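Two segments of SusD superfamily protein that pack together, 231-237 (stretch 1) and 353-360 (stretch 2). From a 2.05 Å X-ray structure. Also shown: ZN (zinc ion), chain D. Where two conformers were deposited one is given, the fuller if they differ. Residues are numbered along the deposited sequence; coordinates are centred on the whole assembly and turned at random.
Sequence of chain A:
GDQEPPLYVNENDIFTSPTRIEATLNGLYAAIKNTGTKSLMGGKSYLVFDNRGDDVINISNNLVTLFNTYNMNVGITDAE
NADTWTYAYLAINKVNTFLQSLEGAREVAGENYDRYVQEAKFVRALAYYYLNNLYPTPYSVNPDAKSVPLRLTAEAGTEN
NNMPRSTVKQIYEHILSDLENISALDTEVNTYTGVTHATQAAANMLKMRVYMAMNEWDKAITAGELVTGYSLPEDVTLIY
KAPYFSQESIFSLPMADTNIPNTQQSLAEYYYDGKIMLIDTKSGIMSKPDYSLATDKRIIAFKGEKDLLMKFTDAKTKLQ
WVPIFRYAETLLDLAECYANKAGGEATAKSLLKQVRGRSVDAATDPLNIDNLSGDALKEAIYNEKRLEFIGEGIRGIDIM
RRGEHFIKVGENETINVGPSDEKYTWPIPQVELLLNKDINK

Stretch 1 231-237: SLPEDVT
Stretch 2 353-360: KQVRGRSV

Stretch 1 is an irregular, largely extended segment that packs against a helix in stretch 2. The closest touching residues in sequence are 122 apart, and the two stretches bury 370 Å² between them. The helix enters from earlier in the chain and carries Lys-353 to Arg-356 in regular helical geometry. Gly-357 N bonds Lys-353 O at 2.8 Å, and Val-360 N bonds Arg-356 O at 2.8 Å. Val-360 itself is out of the helix, at phi/psi -126/121.

In stretch 1, Leu-232 (-107/101) and Pro-233 (-61/152) are extended. Glu-234 turns to -68/-23, Asp-235 returns to -96/113, and Val-236 sits at -77/-4. Asp-235, chi1 t, braces this end: Asp-235 OD1 accepts from Thr-237 N at 2.8 Å and from Thr-237 OG1 at 2.6 Å.

The register is set at Glu-234 and Arg-358, whose CA atoms are 6.0 Å apart. Arg-358 is the centre of the contact, with 133 Å² covered by stretch 1. Its CA-to-CB bond points toward stretch 1. Chi1 is t, chi2 lies between wells at -97°, chi3 is m and chi4 is -92°. This bent chain brings Arg-358 NH1 to Pro-233 O at 2.9 Å, in a hydrogen bond with an angle of 166°. The carbonyl lies at the guanidinium edge, near its plane, where an N-H can point at it. The two faces are covered by carbon: Val-236 CG1 over one, Leu-232 CB over the opposite one. Leu-232 CB is 3.9 Å from Arg-358 NH1.

The CA-to-CB bond of Leu-232 points toward stretch 2. With chi1 m and chi2 t, Leu-232 CD1 lies 3.5 Å from Gln-354 O. With chi1 t, Val-355 has CG2 in apolar contact with Leu-232 CD1 at 4.3 Å. The CA-to-CB bond of Val-236, chi1 m, also points toward stretch 2. Val-236 CG1 is 3.6 Å from Arg-358 CD. With chi1 m, Ser-359 has OG 3.5 Å from Val-236 CG1.

The CA-to-CB bond of Glu-234 points away from stretch 2, but its m, m, -9° conformation brings the carboxylate back. Glu-234 OE1 is 3.6 Å from Arg-358 O. Glu-234 OE2 binds the zinc ion ZN at 2.3 Å. Five waters, at 2.4 to 2.5 Å from ZN, bring the ligands to six. Water 1 donates to Glu-234 OE1 at 2.6 Å, so both carboxylate oxygens serve the metal site. Water 2 makes a weak hydrogen bond to Gly-357 O at 3.5 Å.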

ATOM      1  N   SER A 231     -15.742  -5.858  10.012  1.00 16.74           N
ATOM      2  CA  SER A 231     -16.652  -6.683   9.239  1.00 17.36           C
ATOM      3  C   SER A 231     -16.682  -6.220   7.794  1.00 16.80           C
ATOM      4  O   SER A 231     -15.990  -5.268   7.444  1.00 16.75           O
ATOM      5  CB  SER A 231     -18.037  -6.632   9.895  1.00 19.13           C
ATOM      6  OG  SER A 231     -18.478  -5.297   9.965  1.00 19.66           O
ATOM      7  N   LEU A 232     -17.400  -6.972   6.958  1.00 15.89           N
ATOM      8  CA  LEU A 232     -17.575  -6.674   5.571  1.00 15.75           C
ATOM      9  C   LEU A 232     -18.994  -6.197   5.405  1.00 15.37           C
ATOM     10  O   LEU A 232     -19.917  -7.008   5.375  1.00 15.16           O
ATOM     11  CB  LEU A 232     -17.375  -7.922   4.699  1.00 16.19           C
ATOM     12  CG  LEU A 232     -16.017  -8.631   4.707  1.00 18.50           C
ATOM     13  CD1 LEU A 232     -16.058  -9.850   3.777  1.00 15.99           C
ATOM     14  CD2 LEU A 232     -14.897  -7.648   4.332  1.00 13.45           C
ATOM     15  N   PRO A 233     -19.197  -4.874   5.309  1.00 15.25           N
ATOM     16  CA  PRO A 233     -20.554  -4.395   4.994  1.00 15.27           C
ATOM     17  C   PRO A 233     -21.042  -4.916   3.624  1.00 15.46           C
ATOM     18  O   PRO A 233     -20.240  -5.165   2.733  1.00 15.16           O
ATOM     19  CB  PRO A 233     -20.376  -2.881   4.952  1.00 15.71           C
ATOM     20  CG  PRO A 233     -19.124  -2.614   5.775  1.00 15.03           C
ATOM     21  CD  PRO A 233     -18.255  -3.770   5.537  1.00 14.10           C
ATOM     22  N   GLU A 234     -22.343  -5.067   3.461  1.00 15.13           N
ATOM     23  CA  GLU A 234     -22.904  -5.518   2.184  1.00 16.27           C
ATOM     24  C   GLU A 234     -22.759  -4.505   1.022  1.00 15.85           C
ATOM     25  O   GLU A 234     -22.827  -4.876  -0.154  1.00 16.81           O
ATOM     26  CB  GLU A 234     -24.385  -5.872   2.361  1.00 15.82           C
ATOM     27  CG  GLU A 234     -24.599  -7.090   3.250  1.00 20.12           C
ATOM     28  CD  GLU A 234     -24.101  -8.421   2.623  1.00 22.76           C
ATOM     29  OE1 GLU A 234     -23.720  -8.531   1.426  1.00 23.06           O
ATOM     30  OE2 GLU A 234     -24.105  -9.385   3.372  1.00 29.30           O
ATOM     31  N   ASP A 235     -22.607  -3.239   1.356  1.00 16.14           N
ATOM     32  CA  ASP A 235     -22.495  -2.171   0.361  1.00 16.24           C
ATOM     33  C   ASP A 235     -21.002  -1.904   0.137  1.00 15.54           C
ATOM     34  O   ASP A 235     -20.326  -1.349   1.011  1.00 16.74           O
ATOM     35  CB  ASP A 235     -23.221  -0.929   0.891  1.00 16.05           C
ATOM     36  CG  ASP A 235     -23.184   0.277  -0.073  1.00 18.57           C
ATOM     37  OD1 ASP A 235     -22.396   0.366  -1.039  1.00 16.57           O
ATOM     38  OD2 ASP A 235     -23.982   1.192   0.175  1.00 20.43           O
ATOM     39  N   VAL A 236     -20.504  -2.218  -1.053  1.00 14.05           N
ATOM     40  CA  VAL A 236     -19.068  -2.021  -1.372  1.00 13.35           C
ATOM     41  C   VAL A 236     -18.677  -0.554  -1.675  1.00 13.32           C
ATOM     42  O   VAL A 236     -17.509  -0.287  -1.916  1.00 13.79           O
ATOM     43  CB  VAL A 236     -18.653  -2.919  -2.558  1.00 12.92           C
ATOM     44  CG1 VAL A 236     -18.981  -4.401  -2.241  1.00 12.07           C
ATOM     45  CG2 VAL A 236     -19.325  -2.446  -3.890  1.00 10.42           C
ATOM     46  N   THR A 237     -19.642   0.378  -1.709  1.00 13.25           N
ATOM     47  CA  THR A 237     -19.373   1.780  -2.052  1.00 13.51           C
ATOM     48  C   THR A 237     -19.111   2.685  -0.830  1.00 13.84           C
ATOM     49  O   THR A 237     -18.739   3.845  -0.995  1.00 13.36           O
ATOM     50  CB  THR A 237     -20.503   2.396  -2.903  1.00 13.58           C
ATOM     51  OG1 THR A 237     -21.669   2.596  -2.110  1.00 11.58           O
ATOM     52  CG2 THR A 237     -20.869   1.466  -4.121  1.00 14.18           C
ATOM     53  N   LYS A 353     -14.458 -17.459   0.440  1.00 15.18           N
ATOM     54  CA  LYS A 353     -15.905 -17.373   0.310  0.50 15.49           C
ATOM     55  C   LYS A 353     -16.481 -16.143   1.029  1.00 16.03           C
ATOM     56  O   LYS A 353     -17.427 -15.512   0.523  1.00 16.08           O
ATOM     57  CB  LYS A 353     -16.581 -18.657   0.778  0.50 16.31           C
ATOM     58  CG  LYS A 353     -16.404 -19.809  -0.194  0.50 17.21           C
ATOM     59  CD  LYS A 353     -16.742 -21.154   0.408  0.50 20.68           C
ATOM     60  CE  LYS A 353     -18.255 -21.410   0.432  0.50 22.79           C
ATOM     61  NZ  LYS A 353     -18.649 -22.867   0.493  0.50 24.38           N
ATOM     62  N   GLN A 354     -15.930 -15.764   2.179  1.00 15.25           N
ATOM     63  CA  GLN A 354     -16.441 -14.578   2.850  1.00 15.56           C
ATOM     64  C   GLN A 354     -16.341 -13.346   1.975  1.00 15.14           C
ATOM     65  O   GLN A 354     -17.298 -12.573   1.868  1.00 15.20           O
ATOM     66  CB  GLN A 354     -15.690 -14.246   4.144  1.00 15.91           C
ATOM     67  CG  GLN A 354     -15.942 -15.143   5.280  1.00 17.76           C
ATOM     68  CD  GLN A 354     -15.260 -14.642   6.551  1.00 18.78           C
ATOM     69  OE1 GLN A 354     -15.522 -13.521   7.022  1.00 19.49           O
ATOM     70  NE2 GLN A 354     -14.385 -15.468   7.105  1.00 21.30           N
ATOM     71  N   VAL A 355     -15.182 -13.158   1.360  1.00 13.75           N
ATOM     72  CA  VAL A 355     -14.962 -11.952   0.574  1.00 13.38           C
ATOM     73  C   VAL A 355     -15.762 -12.006  -0.724  1.00 14.12           C
ATOM     74  O   VAL A 355     -16.485 -11.051  -1.026  1.00 14.54           O
ATOM     75  CB  VAL A 355     -13.482 -11.696   0.310  1.00 12.80           C
ATOM     76  CG1 VAL A 355     -13.284 -10.484  -0.642  1.00 10.47           C
ATOM     77  CG2 VAL A 355     -12.734 -11.484   1.672  1.00 11.83           C
ATOM     78  N   ARG A 356     -15.664 -13.112  -1.465  1.00 12.92           N
ATOM     79  CA  ARG A 356     -16.359 -13.186  -2.751  1.00 13.12           C
ATOM     80  C   ARG A 356     -17.872 -13.134  -2.555  1.00 12.63           C
ATOM     81  O   ARG A 356     -18.573 -12.467  -3.310  1.00 13.12           O
ATOM     82  CB  ARG A 356     -15.960 -14.447  -3.525  1.00 13.48           C
ATOM     83  CG  ARG A 356     -16.596 -14.584  -4.920  1.00 12.53           C
ATOM     84  CD  ARG A 356     -16.023 -15.754  -5.721  1.00 13.58           C
ATOM     85  NE  ARG A 356     -16.647 -15.865  -7.042  1.00 13.85           N
ATOM     86  CZ  ARG A 356     -16.294 -15.165  -8.123  1.00 13.61           C
ATOM     87  NH1 ARG A 356     -15.285 -14.315  -8.105  1.00 15.61           N
ATOM     88  NH2 ARG A 356     -16.951 -15.334  -9.261  1.00 12.26           N
ATOM     89  N   GLY A 357     -18.374 -13.859  -1.559  1.00 12.29           N
ATOM     90  CA  GLY A 357     -19.806 -13.867  -1.229  1.00 12.31           C
ATOM     91  C   GLY A 357     -20.394 -12.526  -0.844  1.00 12.27           C
ATOM     92  O   GLY A 357     -21.593 -12.310  -0.983  1.00 12.58           O
ATOM     93  N   ARG A 358     -19.566 -11.615  -0.344  1.00 12.79           N
ATOM     94  CA  ARG A 358     -20.034 -10.260  -0.096  1.00 13.62           C
ATOM     95  C   ARG A 358     -20.500  -9.567  -1.391  1.00 14.18           C
ATOM     96  O   ARG A 358     -21.490  -8.806  -1.362  1.00 14.59           O
ATOM     97  CB  ARG A 358     -19.026  -9.462   0.711  1.00 12.82           C
ATOM     98  CG  ARG A 358     -19.513  -8.059   1.141  1.00 15.07           C
ATOM     99  CD  ARG A 358     -19.060  -6.959   0.231  1.00 13.11           C
ATOM    100  NE  ARG A 358     -17.616  -6.758   0.176  1.00 14.52           N
ATOM    101  CZ  ARG A 358     -16.908  -5.925   0.944  1.00 13.96           C
ATOM    102  NH1 ARG A 358     -17.485  -5.212   1.911  1.00 13.43           N
ATOM    103  NH2 ARG A 358     -15.593  -5.803   0.750  1.00 13.71           N
ATOM    104  N   SER A 359     -19.827  -9.867  -2.513  1.00 14.53           N
ATOM    105  CA  SER A 359     -20.108  -9.204  -3.781  1.00 14.51           C
ATOM    106  C   SER A 359     -20.822 -10.055  -4.851  1.00 14.89           C
ATOM    107  O   SER A 359     -21.430  -9.495  -5.769  1.00 13.49           O
ATOM    108  CB  SER A 359     -18.795  -8.658  -4.352  1.00 14.24           C
ATOM    109  OG  SER A 359     -18.263  -7.628  -3.524  1.00 14.30           O
ATOM    110  N   VAL A 360     -20.692 -11.382  -4.759  1.00 14.70           N
ATOM    111  CA  VAL A 360     -21.158 -12.326  -5.799  1.00 15.64           C
ATOM    112  C   VAL A 360     -22.075 -13.341  -5.144  1.00 16.59           C
ATOM    113  O   VAL A 360     -21.660 -14.021  -4.250  1.00 17.24           O
ATOM    114  CB  VAL A 360     -19.968 -13.096  -6.473  1.00 15.67           C
ATOM    115  CG1 VAL A 360     -20.459 -14.161  -7.487  1.00 12.48           C
ATOM    116  CG2 VAL A 360     -18.984 -12.099  -7.195  1.00 13.12           C
TER
HETATM  117 ZN    ZN D   3     -23.789 -11.502   2.528  1.00 49.92          ZN
HETATM  118  O   HOH W   1     -23.602 -10.819   0.231  1.00 20.12           O
HETATM  119  O   HOH W   2     -23.405 -13.732   1.592  1.00 44.27           O
HETATM  120  O   HOH W   3     -23.805 -12.284   4.763  1.00 35.85           O
HETATM  121  O   HOH W   4     -21.474 -11.134   2.757  1.00 28.09           O
HETATM  122  O   HOH W   5     -26.008 -11.655   1.628  1.00 38.07           O